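Side-chain contacts in carbonic anhydrase (Synechocystis sp., PDB 5SWC), which catalyses the reversible hydration of carbon dioxide with a zinc ion and supplies CO2 to RuBisCO inside the carboxysome: residues Tyr34-Ser37 with His38-Leu41; Ile202-Ile205 with Glu206-Glu209. One frame throughout, in Å; residues are numbered along the deposited sequence.

Interaction 1: residues Tyr34-Ser37 with His38-Leu41; sequences YFSS and HRDL
At the turn from Tyr34-Ser37 to His38-Leu41, His38 N bonds to Phe35 O (3.2 Å) and weakly to Tyr34 O, while His38 itself is the first residue to leave helical phi/psi. The motif is a helix-helix junction in which His38 both follows helix 34-37 and serves as the N-cap residue of helix 39-45. Its imidazole makes an offset stack with the Tyr34 ring: the centroids are 3.7 Å apart and the planes only 7° from parallel, with Tyr34 CZ above the middle of the imidazole and His38 CE1 above the rim of the phenol. With chi1 at -166°, Tyr34 CG points away from the backbone nitrogen and the phenol is laid flat over one face of the imidazole. The stacked ring is also tied to the backbone, since His38 ND1 donates to Tyr34 O (2.9 Å), the acceptor tilted slightly from the ring plane; Ser37 OG shares a hydrogen bond with ND1 near the ring edge. Beyond the turn, Tyr34 OH is hydrogen-bonded to Glu72, and Tyr34 packs on Leu67 of the second subunit. Replacing Tyr34 by alanine would probably uncover one imidazole face and leave Glu72 without its hydroxyl partner. On another side, Arg39 CG, CB and CD pass close to Ser36 O. Arg39 NH1 donates to Ser36 O at 2.9 Å; the oxygen lies in the guanidinium plane, while NH1 sits above the carbonyl plane.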
# COMPACT_ATOMS: atom_id res chain seq x y z
N TYR A 34 37.69 16.93 21.06
CA TYR A 34 37.59 15.50 20.75
C TYR A 34 38.10 15.12 19.37
O TYR A 34 38.81 14.12 19.25
CB TYR A 34 36.15 15.06 20.87
CG TYR A 34 35.95 13.58 20.91
CD1 TYR A 34 35.85 12.84 19.76
CD2 TYR A 34 35.90 12.94 22.13
CE1 TYR A 34 35.66 11.46 19.81
CE2 TYR A 34 35.69 11.56 22.19
CZ TYR A 34 35.59 10.84 21.03
OH TYR A 34 35.38 9.46 21.11
N PHE A 35 37.76 15.89 18.35
CA PHE A 35 38.22 15.58 17.00
C PHE A 35 39.74 15.58 16.96
O PHE A 35 40.35 14.70 16.39
CB PHE A 35 37.66 16.59 16.00
CG PHE A 35 38.19 16.39 14.61
CD1 PHE A 35 37.69 15.40 13.81
CD2 PHE A 35 39.21 17.16 14.15
CE1 PHE A 35 38.21 15.20 12.53
CE2 PHE A 35 39.73 16.96 12.87
CZ PHE A 35 39.20 15.98 12.08
N SER A 36 40.37 16.56 17.57
CA SER A 36 41.84 16.58 17.59
C SER A 36 42.49 15.34 18.26
O SER A 36 43.42 14.71 17.73
CB SER A 36 42.27 17.84 18.28
OG SER A 36 43.68 17.89 18.31
N SER A 37 41.95 14.93 19.39
CA SER A 37 42.53 13.80 20.09
C SER A 37 42.20 12.48 19.41
O SER A 37 42.88 11.50 19.66
CB SER A 37 42.14 13.78 21.57
OG SER A 37 40.75 13.88 21.67
N HIS A 38 41.25 12.49 18.48
CA HIS A 38 40.85 11.30 17.74
C HIS A 38 41.06 11.49 16.26
O HIS A 38 40.41 10.86 15.43
CB HIS A 38 39.37 10.98 18.02
CG HIS A 38 39.12 10.60 19.44
ND1 HIS A 38 39.15 11.51 20.48
CD2 HIS A 38 38.84 9.40 19.99
CE1 HIS A 38 38.92 10.87 21.62
NE2 HIS A 38 38.71 9.59 21.34
N ARG A 39 42.02 12.32 15.91
CA ARG A 39 42.24 12.68 14.52
C ARG A 39 42.63 11.47 13.68
O ARG A 39 42.16 11.36 12.54
CB ARG A 39 43.29 13.78 14.42
CG ARG A 39 44.62 13.47 15.08
CD ARG A 39 45.50 14.71 15.10
NE ARG A 39 46.84 14.51 15.63
CZ ARG A 39 47.19 14.70 16.90
NH1 ARG A 39 46.26 14.98 17.83
NH2 ARG A 39 48.44 14.52 17.27
N ASP A 40 43.43 10.56 14.23
CA ASP A 40 43.81 9.36 13.43
C ASP A 40 42.60 8.47 13.22
O ASP A 40 42.40 7.92 12.13
CB ASP A 40 44.90 8.54 14.13
CG ASP A 40 46.26 9.21 14.13
OD1 ASP A 40 46.44 10.25 13.44
OD2 ASP A 40 47.15 8.65 14.82
N LEU A 41 41.79 8.31 14.26
CA LEU A 41 40.57 7.51 14.15
C LEU A 41 39.65 8.05 13.07
O LEU A 41 39.16 7.31 12.23
CB LEU A 41 39.85 7.44 15.50
CG LEU A 41 38.52 6.70 15.49
CD1 LEU A 41 38.70 5.25 15.07
CD2 LEU A 41 37.83 6.81 16.82

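Interaction 2: residues Ile202-Ile205 with Glu206-Glu209; sequences IYRI and EEGE
Arg204 meets two carboxylates in different ways. Its NH1 donates to Glu209 OE2 at 2.6 Å, with the oxygen only 3° out of the guanidinium plane, so this salt bridge is also a directed hydrogen bond at the edge. Glu207 instead lies over a guanidinium face: its carboxylate is stacked with the planes 17° apart, and OE2 is 3.2 Å from Arg204 NH2, a pairing of charges only, since OE2 lies well out of the guanidinium plane and no N-H is aimed at it. The bend of Arg204 at chi3 and that of Glu207 at chi2 bring these flat groups together, whereas Glu209, extended beyond CG, runs beside the arginine in the same direction. The two carboxylates probably balance the arginine charge, and the edge and face contacts together restrict its turning.

The backbone sets these positions. Arg204 N donates to Glu209 O (2.9 Å, 162° at the hydrogen), and Arg204 O receives weak bonds from Gly208 N (3.0 Å) and Glu209 N (3.5 Å). Gly208 has a positive phi, which suits glycine. Further out, Ile205 N is hydrogen-bonded to Ser118 OG, and Ile205 packs on the zinc ligand His117; Gly208 O accepts a bond from Arg31 of the second subunit. Arg204 is paired with two residues at once, Gly208 and Glu209, which makes the turn a G1 beta bulge closing the antiparallel hairpin of strands 197-204 and 209-214.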
# COMPACT_ATOMS: atom_id res chain seq x y z
N ILE A 202 16.32 -2.78 28.16
CA ILE A 202 15.52 -1.68 28.72
C ILE A 202 16.48 -0.74 29.44
O ILE A 202 17.15 -1.13 30.42
CB ILE A 202 14.49 -2.16 29.73
CG1 ILE A 202 13.53 -3.20 29.17
CG2 ILE A 202 13.71 -0.96 30.29
CD1 ILE A 202 12.72 -3.92 30.26
N TYR A 203 16.55 0.51 28.97
CA TYR A 203 17.37 1.54 29.63
C TYR A 203 16.50 2.29 30.64
O TYR A 203 15.53 2.94 30.29
CB TYR A 203 17.96 2.47 28.58
CG TYR A 203 18.59 3.74 29.11
CD1 TYR A 203 19.49 3.72 30.16
CD2 TYR A 203 18.32 4.95 28.52
CE1 TYR A 203 20.07 4.89 30.64
CE2 TYR A 203 18.88 6.13 28.99
CZ TYR A 203 19.75 6.08 30.04
OH TYR A 203 20.34 7.24 30.51
N ARG A 204 16.86 2.16 31.92
CA ARG A 204 16.16 2.82 33.02
C ARG A 204 16.87 4.13 33.30
O ARG A 204 17.98 4.16 33.88
CB ARG A 204 16.12 1.90 34.25
CG ARG A 204 15.45 0.63 33.92
CD ARG A 204 15.30 -0.27 35.09
NE ARG A 204 14.25 0.22 35.97
CZ ARG A 204 14.31 0.20 37.29
NH1 ARG A 204 15.39 -0.31 37.89
NH2 ARG A 204 13.29 0.64 38.03
N ILE A 205 16.25 5.22 32.89
CA ILE A 205 16.90 6.54 32.87
C ILE A 205 17.27 7.01 34.27
O ILE A 205 18.43 7.36 34.53
CB ILE A 205 15.97 7.56 32.21
CG1 ILE A 205 15.73 7.23 30.72
CG2 ILE A 205 16.56 8.98 32.34
CD1 ILE A 205 14.64 8.03 30.12
N GLU A 206 16.33 7.07 35.22
CA GLU A 206 16.61 7.56 36.57
C GLU A 206 17.61 6.69 37.31
O GLU A 206 18.43 7.19 38.08
CB GLU A 206 15.31 7.66 37.37
CG GLU A 206 15.51 8.16 38.79
CD GLU A 206 14.22 8.34 39.58
OE1 GLU A 206 13.14 7.92 39.11
OE2 GLU A 206 14.31 8.83 40.72
N GLU A 207 17.50 5.38 37.10
CA GLU A 207 18.23 4.41 37.89
C GLU A 207 19.61 4.13 37.34
O GLU A 207 20.43 3.55 38.06
CB GLU A 207 17.44 3.10 37.95
CG GLU A 207 16.13 3.20 38.64
CD GLU A 207 14.93 3.65 37.79
OE1 GLU A 207 15.04 3.94 36.60
OE2 GLU A 207 13.85 3.76 38.44
N GLY A 208 19.88 4.57 36.12
CA GLY A 208 21.21 4.39 35.55
C GLY A 208 21.61 2.94 35.33
O GLY A 208 22.71 2.52 35.73
N GLU A 209 20.68 2.14 34.78
CA GLU A 209 21.00 0.75 34.51
C GLU A 209 20.25 0.28 33.31
O GLU A 209 19.30 0.94 32.85
CB GLU A 209 20.68 -0.16 35.71
CG GLU A 209 19.20 -0.33 35.95
CD GLU A 209 18.82 -1.49 36.91
OE1 GLU A 209 19.63 -2.42 37.19
OE2 GLU A 209 17.65 -1.50 37.35

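Interactions 1 and 2 do not touch: their centres are 30 Å apart and their nearest atoms about 18 Å. Interaction 1 lies at the chain surface, about 28 Å from the chain centre, and away from the zinc site. Interaction 2 lies nearer the middle, about 15 Å from that centre, and the side chain of Ile205 is about 8 Å from the bound zinc ion and about 4 Å from that of His117. What they share is the second subunit: Phe35 in interaction 1 packs on Glu206 of that subunit, the same sequence position that lies in the hairpin turn of interaction 2. Each contact thus borders the second subunit from a different part of the fold, probably at the dimer interface.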